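PDB 3HUH: virulence protein STM3117 from Salmonella enterica subsp. enterica serovar Typhimurium, which promotes replication of the bacterium inside host macrophages and may take part in the biosynthesis and modification of the cell-wall peptidoglycan. Local coordinates for residues 25-30 with 87-92; 35-40 with 66-71; 40-45 with 57-62; 102-107 with 128-133. All blocks are in the same frame, centred on the assembly; numbering follows the deposited sequence.

Contact 1: residues 25-30 with 87-92; sequences DHLVLT and ADLCFI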
loop_
_atom_site.group_PDB
_atom_site.type_symbol
_atom_site.label_atom_id
_atom_site.label_comp_id
_atom_site.label_asym_id
_atom_site.label_seq_id
_atom_site.Cartn_x
_atom_site.Cartn_y
_atom_site.Cartn_z
ATOM N N ASP A 25 0.253 -5.935 5.257
ATOM C CA ASP A 25 -0.949 -6.236 6.034
ATOM C C ASP A 25 -2.014 -5.191 5.748
ATOM O O ASP A 25 -3.191 -5.507 5.560
ATOM C CB ASP A 25 -0.658 -6.204 7.534
ATOM C CG ASP A 25 -1.845 -6.661 8.359
ATOM O OD1 ASP A 25 -2.140 -7.870 8.330
ATOM O OD2 ASP A 25 -2.486 -5.825 9.029
ATOM N N HIS A 26 -1.593 -3.935 5.742
ATOM C CA HIS A 26 -2.513 -2.841 5.505
ATOM C C HIS A 26 -1.737 -1.577 5.200
ATOM O O HIS A 26 -0.504 -1.563 5.232
ATOM C CB HIS A 26 -3.405 -2.627 6.740
ATOM C CG HIS A 26 -2.650 -2.331 8.005
ATOM N ND1 HIS A 26 -2.184 -1.073 8.326
ATOM C CD2 HIS A 26 -2.308 -3.132 9.043
ATOM C CE1 HIS A 26 -1.593 -1.112 9.509
ATOM N NE2 HIS A 26 -1.654 -2.350 9.965
ATOM N N LEU A 27 -2.469 -0.524 4.876
ATOM C CA LEU A 27 -1.864 0.762 4.597
ATOM C C LEU A 27 -2.919 1.805 4.898
ATOM O O LEU A 27 -4.104 1.488 5.021
ATOM C CB LEU A 27 -1.397 0.843 3.137
ATOM C CG LEU A 27 -2.420 0.654 2.019
ATOM C CD1 LEU A 27 -3.124 1.958 1.729
ATOM C CD2 LEU A 27 -1.703 0.170 0.777
ATOM N N VAL A 28 -2.487 3.049 5.032
ATOM C CA VAL A 28 -3.400 4.131 5.345
ATOM C C VAL A 28 -3.539 5.131 4.210
ATOM O O VAL A 28 -2.547 5.631 3.674
ATOM C CB VAL A 28 -2.944 4.906 6.607
ATOM C CG1 VAL A 28 -3.892 6.069 6.880
ATOM C CG2 VAL A 28 -2.906 3.977 7.809
ATOM N N LEU A 29 -4.782 5.403 3.837
ATOM C CA LEU A 29 -5.067 6.389 2.811
ATOM C C LEU A 29 -5.619 7.611 3.527
ATOM O O LEU A 29 -6.490 7.488 4.385
ATOM C CB LEU A 29 -6.118 5.879 1.815
ATOM C CG LEU A 29 -5.711 4.785 0.829
ATOM C CD1 LEU A 29 -6.899 4.448 -0.075
ATOM C CD2 LEU A 29 -4.527 5.272 -0.011
ATOM N N THR A 30 -5.092 8.785 3.195
ATOM C CA THR A 30 -5.582 10.024 3.782
ATOM C C THR A 30 -6.516 10.604 2.730
ATOM O O THR A 30 -6.114 10.851 1.593
ATOM C CB THR A 30 -4.427 10.983 4.094
ATOM O OG1 THR A 30 -3.592 10.375 5.086
ATOM C CG2 THR A 30 -4.957 12.317 4.635
ATOM N N ALA A 87 -1.596 7.996 -3.548
ATOM C CA ALA A 87 -1.451 6.549 -3.639
ATOM C C ALA A 87 -1.534 6.025 -5.068
ATOM O O ALA A 87 -2.267 6.563 -5.905
ATOM C CB ALA A 87 -2.500 5.857 -2.772
ATOM N N ASP A 88 -0.778 4.959 -5.315
ATOM C CA ASP A 88 -0.694 4.286 -6.610
ATOM C C ASP A 88 -0.645 2.815 -6.201
ATOM O O ASP A 88 0.415 2.301 -5.842
ATOM C CB ASP A 88 0.605 4.706 -7.303
ATOM C CG ASP A 88 0.698 4.214 -8.727
ATOM O OD1 ASP A 88 0.075 3.177 -9.046
ATOM O OD2 ASP A 88 1.415 4.860 -9.519
ATOM N N LEU A 89 -1.802 2.156 -6.246
ATOM C CA LEU A 89 -1.953 0.778 -5.787
ATOM C C LEU A 89 -2.467 -0.199 -6.827
ATOM O O LEU A 89 -3.300 0.148 -7.658
ATOM C CB LEU A 89 -2.937 0.748 -4.613
ATOM C CG LEU A 89 -2.870 1.869 -3.574
ATOM C CD1 LEU A 89 -4.038 1.738 -2.614
ATOM C CD2 LEU A 89 -1.544 1.806 -2.826
ATOM N N CYS A 90 -1.996 -1.437 -6.750
ATOM C CA CYS A 90 -2.442 -2.472 -7.669
ATOM C C CYS A 90 -3.110 -3.599 -6.896
ATOM O O CYS A 90 -2.533 -4.152 -5.957
ATOM C CB CYS A 90 -1.271 -3.040 -8.470
ATOM S SG CYS A 90 -1.757 -4.440 -9.518
ATOM N N PHE A 91 -4.331 -3.930 -7.301
ATOM C CA PHE A 91 -5.102 -4.993 -6.665
ATOM C C PHE A 91 -5.292 -6.136 -7.649
ATOM O O PHE A 91 -5.583 -5.902 -8.825
ATOM C CB PHE A 91 -6.478 -4.469 -6.254
ATOM C CG PHE A 91 -6.436 -3.423 -5.181
ATOM C CD1 PHE A 91 -6.195 -3.776 -3.858
ATOM C CD2 PHE A 91 -6.619 -2.082 -5.496
ATOM C CE1 PHE A 91 -6.138 -2.803 -2.863
ATOM C CE2 PHE A 91 -6.562 -1.102 -4.511
ATOM C CZ PHE A 91 -6.322 -1.460 -3.192
ATOM N N ILE A 92 -5.120 -7.367 -7.180
ATOM C CA ILE A 92 -5.317 -8.519 -8.050
ATOM C C ILE A 92 -6.758 -8.986 -7.941
ATOM O O ILE A 92 -7.312 -9.096 -6.840
ATOM C CB ILE A 92 -4.412 -9.710 -7.667
ATOM C CG1 ILE A 92 -2.941 -9.312 -7.785
ATOM C CG2 ILE A 92 -4.729 -10.910 -8.561
ATOM C CD1 ILE A 92 -2.534 -8.815 -9.161
#
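Leu27 and Leu29 meet Ala87 and Leu89 with no flat group between them; the nearby ring of Phe91 turns to Phe61 and Phe47, each in an edge-to-face pair, and does not touch 25-30. The contact itself is made by methyl groups. Leu27 and Leu89 meet end on, CD2 of Leu27 lying 4.0 Å from CD2 of Leu89. In Leu27, chi1 of 59° puts CG between the backbone N and the carbonyl carbon, and chi2 of 84° then sends CD2 to Leu89. In Leu29 it is CD2 that touches, pressed to 3.5 Å from CB of Ala87, closer than methyl groups normally pack. The same CD2 is 4.4 Å from CD1 of Leu89. The backbones are too far apart to pair: even the closest alpha carbons, CA of Leu29 and CA of Ala87, are 7.4 Å apart. They bond elsewhere, Leu27 and Leu29 to strand 64-70, Ala87 and Leu89 to Leu137. Within the subunit, strands 21-31 and 88-93 are edge strands of the two VOC-fold sheets, and an antiparallel ladder with the second subunit continues the pairing. Between these two segments the join is wholly apolar, relying on shape and dispersion instead of directional bonds.

Contact 2: residues 35-40 with 66-71; sequences STTIRF and INLHQQ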
loop_
_atom_site.group_PDB
_atom_site.type_symbol
_atom_site.label_atom_id
_atom_site.label_comp_id
_atom_site.label_asym_id
_atom_site.label_seq_id
_atom_site.Cartn_x
_atom_site.Cartn_y
_atom_site.Cartn_z
ATOM N N SER A 35 -16.727 9.258 3.905
ATOM C CA SER A 35 -17.989 8.731 3.378
ATOM C C SER A 35 -17.919 8.485 1.874
ATOM O O SER A 35 -18.346 7.437 1.378
ATOM C CB SER A 35 -19.147 9.691 3.680
ATOM O OG SER A 35 -19.422 9.725 5.067
ATOM N N THR A 36 -17.378 9.458 1.151
ATOM C CA THR A 36 -17.247 9.363 -0.297
ATOM C C THR A 36 -16.289 8.242 -0.700
ATOM O O THR A 36 -16.541 7.504 -1.657
ATOM C CB THR A 36 -16.744 10.695 -0.879
ATOM O OG1 THR A 36 -17.646 11.747 -0.504
ATOM C CG2 THR A 36 -16.662 10.619 -2.383
ATOM N N THR A 37 -15.192 8.123 0.038
ATOM C CA THR A 37 -14.196 7.094 -0.225
ATOM C C THR A 37 -14.801 5.715 -0.004
ATOM O O THR A 37 -14.625 4.806 -0.825
ATOM C CB THR A 37 -12.971 7.292 0.694
ATOM O OG1 THR A 37 -12.286 8.489 0.310
ATOM C CG2 THR A 37 -12.017 6.112 0.604
ATOM N N ILE A 38 -15.525 5.561 1.100
ATOM C CA ILE A 38 -16.147 4.285 1.419
ATOM C C ILE A 38 -17.116 3.864 0.320
ATOM O O ILE A 38 -17.093 2.718 -0.134
ATOM C CB ILE A 38 -16.874 4.356 2.790
ATOM C CG1 ILE A 38 -15.829 4.369 3.919
ATOM C CG2 ILE A 38 -17.840 3.170 2.945
ATOM C CD1 ILE A 38 -16.409 4.467 5.335
ATOM N N ARG A 39 -17.962 4.788 -0.121
ATOM C CA ARG A 39 -18.918 4.461 -1.173
ATOM C C ARG A 39 -18.231 3.946 -2.435
ATOM O O ARG A 39 -18.686 2.982 -3.050
ATOM C CB ARG A 39 -19.793 5.672 -1.504
ATOM C CG ARG A 39 -20.971 5.854 -0.561
ATOM C CD ARG A 39 -21.966 6.874 -1.111
ATOM N NE ARG A 39 -23.278 6.765 -0.473
ATOM C CZ ARG A 39 -23.518 7.003 0.813
ATOM N NH1 ARG A 39 -22.532 7.371 1.623
ATOM N NH2 ARG A 39 -24.749 6.874 1.290
ATOM N N PHE A 40 -17.125 4.575 -2.814
ATOM C CA PHE A 40 -16.388 4.155 -4.000
ATOM C C PHE A 40 -15.811 2.743 -3.851
ATOM O O PHE A 40 -16.053 1.872 -4.696
ATOM C CB PHE A 40 -15.243 5.129 -4.293
ATOM C CG PHE A 40 -14.369 4.706 -5.446
ATOM C CD1 PHE A 40 -14.779 4.914 -6.761
ATOM C CD2 PHE A 40 -13.140 4.087 -5.216
ATOM C CE1 PHE A 40 -13.974 4.514 -7.833
ATOM C CE2 PHE A 40 -12.325 3.679 -6.280
ATOM C CZ PHE A 40 -12.743 3.895 -7.593
ATOM N N ILE A 66 -7.427 -1.520 4.264
ATOM C CA ILE A 66 -6.957 -0.165 4.049
ATOM C C ILE A 66 -7.600 0.690 5.132
ATOM O O ILE A 66 -8.825 0.794 5.205
ATOM C CB ILE A 66 -7.369 0.365 2.662
ATOM C CG1 ILE A 66 -6.552 -0.350 1.583
ATOM C CG2 ILE A 66 -7.162 1.879 2.592
ATOM C CD1 ILE A 66 -6.972 -0.020 0.182
ATOM N N ASN A 67 -6.774 1.261 6.001
ATOM C CA ASN A 67 -7.292 2.126 7.048
ATOM C C ASN A 67 -7.461 3.510 6.444
ATOM O O ASN A 67 -6.668 3.934 5.594
ATOM C CB ASN A 67 -6.336 2.193 8.241
ATOM C CG ASN A 67 -6.325 0.917 9.048
ATOM O OD1 ASN A 67 -7.335 0.206 9.119
ATOM N ND2 ASN A 67 -5.197 0.632 9.692
ATOM N N LEU A 68 -8.500 4.213 6.869
ATOM C CA LEU A 68 -8.752 5.539 6.347
ATOM C C LEU A 68 -8.541 6.627 7.385
ATOM O O LEU A 68 -8.892 6.458 8.552
ATOM C CB LEU A 68 -10.191 5.635 5.814
ATOM C CG LEU A 68 -10.583 4.609 4.749
ATOM C CD1 LEU A 68 -12.056 4.782 4.392
ATOM C CD2 LEU A 68 -9.703 4.780 3.509
ATOM N N HIS A 69 -7.931 7.728 6.951
ATOM C CA HIS A 69 -7.726 8.909 7.796
ATOM C C HIS A 69 -8.370 10.048 7.016
ATOM O O HIS A 69 -8.107 10.215 5.822
ATOM C CB HIS A 69 -6.248 9.283 7.952
ATOM C CG HIS A 69 -5.492 8.472 8.959
ATOM N ND1 HIS A 69 -6.029 7.395 9.627
ATOM C CD2 HIS A 69 -4.212 8.582 9.388
ATOM C CE1 HIS A 69 -5.113 6.874 10.426
ATOM N NE2 HIS A 69 -4.001 7.576 10.298
ATOM N N GLN A 70 -9.214 10.835 7.667
ATOM C CA GLN A 70 -9.814 11.959 6.969
ATOM C C GLN A 70 -8.978 13.195 7.287
ATOM O O GLN A 70 -8.461 13.338 8.396
ATOM C CB GLN A 70 -11.261 12.166 7.423
ATOM C CG GLN A 70 -11.976 13.314 6.735
ATOM C CD GLN A 70 -13.480 13.267 6.951
ATOM O OE1 GLN A 70 -14.179 12.456 6.347
ATOM N NE2 GLN A 70 -13.983 14.129 7.834
ATOM N N GLN A 71 -8.821 14.086 6.320
ATOM C CA GLN A 71 -8.046 15.287 6.584
ATOM C C GLN A 71 -8.657 16.030 7.769
ATOM O O GLN A 71 -9.876 16.034 7.948
ATOM C CB GLN A 71 -8.022 16.189 5.353
ATOM C CG GLN A 71 -7.234 15.593 4.198
ATOM C CD GLN A 71 -7.099 16.549 3.035
ATOM O OE1 GLN A 71 -8.083 16.886 2.376
ATOM N NE2 GLN A 71 -5.876 17.003 2.784
HETATM O O HOH W 1 -17.020 11.687 5.845
#
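Thr37 and Leu68 face each other through their first torsions: chi1 of -68° sets CG2 of Thr37 anti to the backbone N, and chi1 of -56° places CG of Leu68 beside its own N, with the methyl fork directed at the helix. The fork receives Thr37 end on, CG2 of Thr37 lying 3.9 Å from CD2 and 4.0 Å from CD1 of Leu68. Ile38 comes in at a slant and touches with its CG1, 3.8 Å from CD1 of Leu68. One leucine thus serves two consecutive helical residues. This is helix-on-sheet packing within a beta-alpha-beta-beta-beta module of the VOC fold, formed by strand 21-31, helix 34-43 and strands 48-52, 56-61 and 64-70; Asp33 O accepts a weak hydrogen bond from OG1 of Thr37. Beyond the apolar part, toward the start of the helix, a polar bridge ties helix to strand. Water 1 accepts from N of Ser35 at 3.1 Å and donates to OE1 of Gln70 at 3.0 Å. That amide oxygen also accepts directly from N of Ile34, so two amides of the first turn are served from the strand. ND1 of His69 donates to Leu68 O at 3.2 Å, coming side-on with a C=O...N angle of 91°, above the carbonyl plane and off the lone pairs.

Contact 3: residues 40-45 with 57-62; sequences FYEEVL and KALIFG
Tyr41 on the helix and Leu59 on the strand mark the nearest backbone approach, with the CA of Tyr41 7.6 Å from the CA of Leu59. Val44 N bonds Phe40 O at 2.8 Å, as expected of a helix, while 57-61 is extended. Across this gap the side chains of Tyr41 and Leu59 run nearly perpendicular. In Leu59, chi1 of -71° sets CG beside the backbone N, with both methyls on the helix side. The main touching branch is CD1 of Leu59, set 3.5 Å from CB of Tyr41 and equally 3.5 Å from its CG, so it sits at the root of the phenol and meets the ring obliquely. CD2 of Leu59 is 4.0 Å from CB of Tyr41 and grazes CG of Glu42 at 4.4 Å. Phe40 lies over one face of the tyrosine ring, its CD2 3.7 Å above the plane and offset toward the rim. Both polar ends look elsewhere: Tyr41 OH bonds OD2 of Asp132, and OE2 of Glu42 bonds N of Ala49. This is helix-on-sheet packing in the first beta-alpha-beta-beta-beta half of the VOC fold: helix 34-43 packs on strand 56-61, between 64-70 and 48-52, while Tyr41 also touches Ile138 of the other sheet.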
loop_
_atom_site.group_PDB
_atom_site.type_symbol
_atom_site.label_atom_id
_atom_site.label_comp_id
_atom_site.label_asym_id
_atom_site.label_seq_id
_atom_site.Cartn_x
_atom_site.Cartn_y
_atom_site.Cartn_z
ATOM N N PHE A 40 -17.125 4.575 -2.814
ATOM C CA PHE A 40 -16.388 4.155 -4.000
ATOM C C PHE A 40 -15.811 2.743 -3.851
ATOM O O PHE A 40 -16.053 1.872 -4.696
ATOM C CB PHE A 40 -15.243 5.129 -4.293
ATOM C CG PHE A 40 -14.369 4.706 -5.446
ATOM C CD1 PHE A 40 -14.779 4.914 -6.761
ATOM C CD2 PHE A 40 -13.140 4.087 -5.216
ATOM C CE1 PHE A 40 -13.974 4.514 -7.833
ATOM C CE2 PHE A 40 -12.325 3.679 -6.280
ATOM C CZ PHE A 40 -12.743 3.895 -7.593
ATOM N N TYR A 41 -15.062 2.505 -2.776
ATOM C CA TYR A 41 -14.456 1.191 -2.595
ATOM C C TYR A 41 -15.461 0.066 -2.387
ATOM O O TYR A 41 -15.226 -1.067 -2.818
ATOM C CB TYR A 41 -13.409 1.228 -1.469
ATOM C CG TYR A 41 -12.128 1.910 -1.913
ATOM C CD1 TYR A 41 -11.956 3.285 -1.762
ATOM C CD2 TYR A 41 -11.118 1.190 -2.559
ATOM C CE1 TYR A 41 -10.814 3.931 -2.243
ATOM C CE2 TYR A 41 -9.974 1.827 -3.051
ATOM C CZ TYR A 41 -9.828 3.194 -2.893
ATOM O OH TYR A 41 -8.711 3.819 -3.405
ATOM N N GLU A 42 -16.585 0.359 -1.745
ATOM C CA GLU A 42 -17.589 -0.679 -1.562
ATOM C C GLU A 42 -18.328 -0.965 -2.872
ATOM O O GLU A 42 -18.402 -2.111 -3.307
ATOM C CB GLU A 42 -18.602 -0.290 -0.483
ATOM C CG GLU A 42 -18.047 -0.304 0.933
ATOM C CD GLU A 42 -19.140 -0.371 1.994
ATOM O OE1 GLU A 42 -20.155 0.349 1.860
ATOM O OE2 GLU A 42 -18.983 -1.140 2.966
ATOM N N GLU A 43 -18.849 0.079 -3.514
ATOM C CA GLU A 43 -19.621 -0.100 -4.744
ATOM C C GLU A 43 -18.825 -0.542 -5.965
ATOM O O GLU A 43 -19.298 -1.367 -6.750
ATOM C CB GLU A 43 -20.398 1.181 -5.074
ATOM C CG GLU A 43 -21.241 1.693 -3.919
ATOM C CD GLU A 43 -22.216 2.782 -4.322
ATOM O OE1 GLU A 43 -21.839 3.667 -5.122
ATOM O OE2 GLU A 43 -23.362 2.760 -3.826
ATOM N N VAL A 44 -17.622 -0.008 -6.131
ATOM C CA VAL A 44 -16.809 -0.362 -7.287
ATOM C C VAL A 44 -15.900 -1.575 -7.073
ATOM O O VAL A 44 -16.003 -2.570 -7.798
ATOM C CB VAL A 44 -15.956 0.842 -7.729
ATOM C CG1 VAL A 44 -15.144 0.482 -8.959
ATOM C CG2 VAL A 44 -16.865 2.039 -8.004
ATOM N N LEU A 45 -15.020 -1.501 -6.077
ATOM C CA LEU A 45 -14.090 -2.595 -5.803
ATOM C C LEU A 45 -14.662 -3.733 -4.965
ATOM O O LEU A 45 -14.029 -4.774 -4.820
ATOM C CB LEU A 45 -12.825 -2.060 -5.120
ATOM C CG LEU A 45 -11.808 -1.279 -5.963
ATOM C CD1 LEU A 45 -11.313 -2.158 -7.096
ATOM C CD2 LEU A 45 -12.430 -0.013 -6.515
ATOM N N LYS A 57 -12.327 4.098 10.612
ATOM C CA LYS A 57 -12.818 3.350 9.461
ATOM C C LYS A 57 -11.737 2.609 8.689
ATOM O O LYS A 57 -10.605 3.089 8.549
ATOM C CB LYS A 57 -13.539 4.280 8.483
ATOM C CG LYS A 57 -14.886 4.790 8.958
ATOM C CD LYS A 57 -14.761 5.793 10.072
ATOM C CE LYS A 57 -16.141 6.287 10.468
ATOM N NZ LYS A 57 -17.005 5.178 10.972
ATOM N N ALA A 58 -12.103 1.434 8.191
ATOM C CA ALA A 58 -11.210 0.619 7.384
ATOM C C ALA A 58 -12.031 -0.079 6.309
ATOM O O ALA A 58 -13.258 -0.202 6.417
ATOM C CB ALA A 58 -10.491 -0.406 8.245
ATOM N N LEU A 59 -11.345 -0.508 5.263
ATOM C CA LEU A 59 -11.967 -1.215 4.159
ATOM C C LEU A 59 -11.287 -2.567 4.109
ATOM O O LEU A 59 -10.078 -2.662 3.890
ATOM C CB LEU A 59 -11.746 -0.465 2.846
ATOM C CG LEU A 59 -12.535 0.843 2.722
ATOM C CD1 LEU A 59 -11.934 1.698 1.624
ATOM C CD2 LEU A 59 -14.007 0.537 2.450
ATOM N N ILE A 60 -12.077 -3.606 4.347
ATOM C CA ILE A 60 -11.602 -4.977 4.356
ATOM C C ILE A 60 -11.692 -5.624 2.977
ATOM O O ILE A 60 -12.685 -5.456 2.274
ATOM C CB ILE A 60 -12.458 -5.839 5.325
ATOM C CG1 ILE A 60 -12.509 -5.183 6.709
ATOM C CG2 ILE A 60 -11.942 -7.263 5.364
ATOM C CD1 ILE A 60 -11.158 -4.942 7.331
ATOM N N PHE A 61 -10.651 -6.360 2.597
ATOM C CA PHE A 61 -10.632 -7.097 1.336
ATOM C C PHE A 61 -9.614 -8.215 1.488
ATOM O O PHE A 61 -8.552 -8.014 2.072
ATOM C CB PHE A 61 -10.286 -6.184 0.148
ATOM C CG PHE A 61 -8.921 -5.581 0.215
ATOM C CD1 PHE A 61 -7.831 -6.224 -0.367
ATOM C CD2 PHE A 61 -8.721 -4.364 0.855
ATOM C CE1 PHE A 61 -6.564 -5.660 -0.312
ATOM C CE2 PHE A 61 -7.454 -3.793 0.916
ATOM C CZ PHE A 61 -6.374 -4.441 0.332
ATOM N N GLY A 62 -9.940 -9.396 0.972
ATOM C CA GLY A 62 -9.037 -10.524 1.115
ATOM C C GLY A 62 -8.680 -10.655 2.586
ATOM O O GLY A 62 -9.559 -10.619 3.450
#

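Contact 4: residues 102-107 with 128-133; sequences SEILQA and IYIRDP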
loop_
_atom_site.group_PDB
_atom_site.type_symbol
_atom_site.label_atom_id
_atom_site.label_comp_id
_atom_site.label_asym_id
_atom_site.label_seq_id
_atom_site.Cartn_x
_atom_site.Cartn_y
_atom_site.Cartn_z
ATOM N N SER A 102 -15.852 -4.173 -18.238
ATOM C CA SER A 102 -17.272 -3.924 -18.449
ATOM C C SER A 102 -17.942 -3.400 -17.179
ATOM O O SER A 102 -18.750 -2.474 -17.227
ATOM C CB SER A 102 -17.959 -5.212 -18.906
ATOM O OG SER A 102 -19.361 -5.041 -18.989
ATOM N N GLU A 103 -17.595 -3.994 -16.043
ATOM C CA GLU A 103 -18.156 -3.598 -14.758
ATOM C C GLU A 103 -17.851 -2.127 -14.471
ATOM O O GLU A 103 -18.722 -1.375 -14.026
ATOM C CB GLU A 103 -17.563 -4.488 -13.663
ATOM C CG GLU A 103 -18.308 -4.510 -12.351
ATOM C CD GLU A 103 -17.725 -5.539 -11.396
ATOM O OE1 GLU A 103 -17.585 -6.712 -11.805
ATOM O OE2 GLU A 103 -17.409 -5.179 -10.246
ATOM N N ILE A 104 -16.614 -1.721 -14.740
ATOM C CA ILE A 104 -16.178 -0.346 -14.515
ATOM C C ILE A 104 -16.946 0.651 -15.378
ATOM O O ILE A 104 -17.387 1.691 -14.893
ATOM C CB ILE A 104 -14.660 -0.195 -14.796
ATOM C CG1 ILE A 104 -13.863 -0.890 -13.688
ATOM C CG2 ILE A 104 -14.281 1.284 -14.920
ATOM C CD1 ILE A 104 -12.372 -0.913 -13.922
ATOM N N LEU A 105 -17.102 0.337 -16.661
ATOM C CA LEU A 105 -17.821 1.230 -17.562
ATOM C C LEU A 105 -19.293 1.336 -17.178
ATOM O O LEU A 105 -19.881 2.414 -17.224
ATOM C CB LEU A 105 -17.689 0.734 -19.003
ATOM C CG LEU A 105 -16.270 0.776 -19.575
ATOM C CD1 LEU A 105 -16.255 0.074 -20.919
ATOM C CD2 LEU A 105 -15.807 2.220 -19.707
ATOM N N GLN A 106 -19.888 0.213 -16.789
ATOM C CA GLN A 106 -21.289 0.205 -16.396
ATOM C C GLN A 106 -21.514 1.029 -15.135
ATOM O O GLN A 106 -22.611 1.534 -14.904
ATOM C CB GLN A 106 -21.768 -1.232 -16.186
ATOM C CG GLN A 106 -21.927 -2.004 -17.485
ATOM C CD GLN A 106 -22.433 -3.414 -17.269
ATOM O OE1 GLN A 106 -23.350 -3.641 -16.477
ATOM N NE2 GLN A 106 -21.847 -4.369 -17.981
ATOM N N ALA A 107 -20.468 1.169 -14.325
ATOM C CA ALA A 107 -20.558 1.945 -13.093
ATOM C C ALA A 107 -20.311 3.427 -13.370
ATOM O O ALA A 107 -20.289 4.243 -12.448
ATOM C CB ALA A 107 -19.552 1.428 -12.075
ATOM N N ILE A 128 -6.042 -2.643 -15.681
ATOM C CA ILE A 128 -6.986 -1.603 -16.046
ATOM C C ILE A 128 -6.776 -0.559 -14.947
ATOM O O ILE A 128 -6.626 -0.913 -13.776
ATOM C CB ILE A 128 -8.441 -2.131 -16.044
ATOM C CG1 ILE A 128 -9.378 -1.070 -16.628
ATOM C CG2 ILE A 128 -8.859 -2.525 -14.644
ATOM C CD1 ILE A 128 -9.111 -0.774 -18.094
ATOM N N TYR A 129 -6.727 0.717 -15.321
ATOM C CA TYR A 129 -6.503 1.785 -14.352
ATOM C C TYR A 129 -7.682 2.730 -14.213
ATOM O O TYR A 129 -8.274 3.148 -15.209
ATOM C CB TYR A 129 -5.301 2.642 -14.752
ATOM C CG TYR A 129 -3.967 1.940 -14.814
ATOM C CD1 TYR A 129 -3.047 2.065 -13.772
ATOM C CD2 TYR A 129 -3.595 1.208 -15.939
ATOM C CE1 TYR A 129 -1.782 1.486 -13.856
ATOM C CE2 TYR A 129 -2.335 0.625 -16.034
ATOM C CZ TYR A 129 -1.431 0.772 -14.990
ATOM O OH TYR A 129 -0.171 0.233 -15.093
ATOM N N ILE A 130 -8.012 3.065 -12.971
ATOM C CA ILE A 130 -9.079 4.021 -12.680
ATOM C C ILE A 130 -8.576 4.883 -11.530
ATOM O O ILE A 130 -7.474 4.668 -11.016
ATOM C CB ILE A 130 -10.409 3.335 -12.262
ATOM C CG1 ILE A 130 -10.191 2.448 -11.031
ATOM C CG2 ILE A 130 -10.963 2.523 -13.426
ATOM C CD1 ILE A 130 -11.450 1.800 -10.507
ATOM N N ARG A 131 -9.364 5.872 -11.134
ATOM C CA ARG A 131 -8.972 6.730 -10.029
ATOM C C ARG A 131 -10.065 6.764 -8.987
ATOM O O ARG A 131 -11.251 6.690 -9.318
ATOM C CB ARG A 131 -8.699 8.155 -10.507
ATOM C CG ARG A 131 -7.411 8.293 -11.289
ATOM C CD ARG A 131 -7.066 9.740 -11.567
ATOM N NE ARG A 131 -5.933 9.821 -12.484
ATOM C CZ ARG A 131 -4.678 9.528 -12.162
ATOM N NH1 ARG A 131 -4.376 9.142 -10.928
ATOM N NH2 ARG A 131 -3.727 9.597 -13.085
ATOM N N ASP A 132 -9.674 6.868 -7.722
ATOM C CA ASP A 132 -10.673 6.938 -6.672
ATOM C C ASP A 132 -11.076 8.403 -6.497
ATOM O O ASP A 132 -10.563 9.277 -7.197
ATOM C CB ASP A 132 -10.162 6.281 -5.371
ATOM C CG ASP A 132 -9.156 7.125 -4.603
ATOM O OD1 ASP A 132 -8.742 8.207 -5.065
ATOM O OD2 ASP A 132 -8.777 6.677 -3.499
ATOM N N PRO A 133 -12.007 8.694 -5.579
ATOM C CA PRO A 133 -12.455 10.077 -5.366
ATOM C C PRO A 133 -11.397 11.142 -5.110
ATOM O O PRO A 133 -11.608 12.322 -5.425
ATOM C CB PRO A 133 -13.425 9.939 -4.200
ATOM C CG PRO A 133 -14.040 8.610 -4.454
ATOM C CD PRO A 133 -12.825 7.762 -4.784
#
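Ile104 joins helix 97-106 to strand 123-131, an inner strand of the second four-stranded sheet in this VOC fold, and does so through its methyl ends. Its CB points toward the strand. From there CG2 leads to Ile130, with CG2 of Ile104 3.8 Å from CG2 of Ile130. The other branch has CG1 beside the backbone N (chi1 -72°) and then runs extended (chi2 175°), which carries CD1 to the strand. That tip does double duty: CD1 of Ile104 is 3.7 Å from CG2 of Ile130, and it lies 3.9 Å from CG2 and 4.0 Å from CG1 of Ile128. The approaches differ, end on to Ile130, but alongside Ile128 and running the other way. All three isoleucines are buried, and Ile109 adds further apolar packing on Ile104 and Ile130. The helix's polar side is tied separately: NE2 of Gln106 donates to OG of Ser102 at 2.8 Å, bent to 131° at the hydrogen.

All four contacts are buried and built mainly from apolar carbon contacts, but they join different parts. Contact 1 lies closest to the chain centre and sets one sheet's edge strand against the other's, beside the second subunit. Contacts 2 and 3 share helix 34-43 and Phe40 and seat that helix on two neighbouring strands of one sheet; contact 2 alone adds a water bridge between its segments. Contact 4, farthest from the centre, packs helix 97-106 on the other sheet. The helices of contacts 2, 3 and 4 also carry exposed residues. Between contacts 3 and 4, a polar bond from segment 40-45 to 128-133 and apolar packing of Phe40 on Pro133 join the halves.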